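Local structure of melanin biosynthesis protein TyrA, putative (Shewanella oneidensis, 2IIZ) at residues F277-G280 and A281-D285. The protein binds heme b and probably acts as a peroxidase of the dye-decolorizing (DyP-type) family. Residues are numbered along the deposited sequence; the frame is centred on the assembly and turned at random.
Sequences FGDG and AGNHD
With chi1 at 72°, Asp-279 swings its CG between its own backbone N and carbonyl carbon, which turns the carboxylate back over a tight surface turn, where it meets the carboxamide of Asn-283, whose CG sits beside the backbone N (chi1 -65°). This turn starts the loop between helix 266-276 and strand 291-301 of the C-terminal DyP-type peroxidase region. OD1 of Asp-279 fills the inside of the bend and takes two backbone N-H groups from opposite faces of its carboxylate: Ala-281 N at 2.7 Å, rather bent, and Asn-283 N at 3.1 Å, much straighter. The other oxygen, OD2, is met on its syn side, somewhat out of the carboxylate plane, by ND2 of Asn-283 at 2.8 Å. OD2 lies close to the amide plane of Asn-283, although that plane is turned 80° from the carboxylate. Three bonds on the two oxygens limit the rotation of the carboxylate. An alanine in place of Asp-279 would remove both acceptors and would probably leave the N-H groups of Ala-281 and Asn-283 and the ND2 of Asn-283 without their mate, setting the bend free to shift. Positive phi favours glycine at Gly-278, Gly-280 and Gly-282, and at Gly-278 a CB would in addition run into Asn-283 O. Further along, the buried Asp-285 hydrogen-bonds through OD2 to ND1 of His-225, the axial ligand of the heme iron, linking this surface bend to the proximal histidine. The neck of the turn is closed by Asp-279 N, which reaches Asn-283 O at 3.0 Å from above the carbonyl plane.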
loop_
_atom_site.group_PDB
_atom_site.type_symbol
_atom_site.label_atom_id
_atom_site.label_comp_id
_atom_site.label_asym_id
_atom_site.label_seq_id
_atom_site.Cartn_x
_atom_site.Cartn_y
_atom_site.Cartn_z
ATOM N N PHE A 277 14.638 25.559 -14.879
ATOM C CA PHE A 277 15.229 26.564 -15.748
ATOM C C PHE A 277 16.749 26.500 -15.860
ATOM O O PHE A 277 17.313 26.980 -16.830
ATOM C CB PHE A 277 14.784 27.928 -15.262
ATOM C CG PHE A 277 13.333 28.175 -15.488
ATOM C CD1 PHE A 277 12.875 28.574 -16.738
ATOM C CD2 PHE A 277 12.422 28.005 -14.470
ATOM C CE1 PHE A 277 11.515 28.803 -16.959
ATOM C CE2 PHE A 277 11.066 28.232 -14.680
ATOM C CZ PHE A 277 10.610 28.629 -15.920
ATOM N N GLY A 278 17.416 25.916 -14.874
ATOM C CA GLY A 278 18.846 25.664 -14.967
ATOM C C GLY A 278 19.696 26.848 -14.556
ATOM O O GLY A 278 19.205 27.841 -14.000
ATOM N N ASP A 279 20.987 26.736 -14.845
ATOM C CA ASP A 279 21.981 27.653 -14.306
ATOM C C ASP A 279 22.088 29.014 -14.954
ATOM O O ASP A 279 22.734 29.889 -14.387
ATOM C CB ASP A 279 23.360 27.000 -14.329
ATOM C CG ASP A 279 23.930 26.867 -15.712
ATOM O OD1 ASP A 279 23.229 27.173 -16.703
ATOM O OD2 ASP A 279 25.101 26.444 -15.802
ATOM N N GLY A 280 21.488 29.216 -16.124
ATOM C CA GLY A 280 21.687 30.500 -16.863
ATOM C C GLY A 280 22.434 30.374 -18.192
ATOM O O GLY A 280 22.239 31.188 -19.103
ATOM N N ALA A 281 23.294 29.361 -18.303
ATOM C CA ALA A 281 23.806 28.913 -19.601
ATOM C C ALA A 281 23.012 27.689 -20.012
ATOM O O ALA A 281 23.528 26.830 -20.713
ATOM C CB ALA A 281 25.287 28.570 -19.524
ATOM N N GLY A 282 21.761 27.606 -19.568
ATOM C CA GLY A 282 20.862 26.569 -20.020
ATOM C C GLY A 282 21.300 25.171 -19.642
ATOM O O GLY A 282 21.106 24.243 -20.417
ATOM N N ASN A 283 21.891 25.022 -18.452
ATOM C CA ASN A 283 22.176 23.715 -17.872
ATOM C C ASN A 283 21.116 23.398 -16.833
ATOM O O ASN A 283 21.201 23.830 -15.684
ATOM C CB ASN A 283 23.561 23.691 -17.241
ATOM C CG ASN A 283 24.654 23.856 -18.251
ATOM O OD1 ASN A 283 24.858 22.989 -19.094
ATOM N ND2 ASN A 283 25.368 24.972 -18.184
ATOM N N HIS A 284 20.108 22.641 -17.239
ATOM C CA HIS A 284 19.031 22.262 -16.328
ATOM C C HIS A 284 19.310 20.884 -15.741
ATOM O O HIS A 284 20.369 20.302 -15.991
ATOM C CB HIS A 284 17.669 22.338 -17.038
ATOM C CG HIS A 284 17.485 21.333 -18.136
ATOM N ND1 HIS A 284 17.618 21.656 -19.468
ATOM C CD2 HIS A 284 17.172 20.012 -18.098
ATOM C CE1 HIS A 284 17.397 20.578 -20.201
ATOM N NE2 HIS A 284 17.125 19.567 -19.395
ATOM N N ASP A 285 18.356 20.373 -14.964
ATOM C CA ASP A 285 18.495 19.118 -14.246
ATOM C C ASP A 285 17.993 17.962 -15.103
ATOM O O ASP A 285 16.786 17.769 -15.313
ATOM C CB ASP A 285 17.699 19.197 -12.936
ATOM C CG ASP A 285 17.775 17.927 -12.103
ATOM O OD1 ASP A 285 18.337 16.928 -12.562
ATOM O OD2 ASP A 285 17.266 17.940 -10.972
#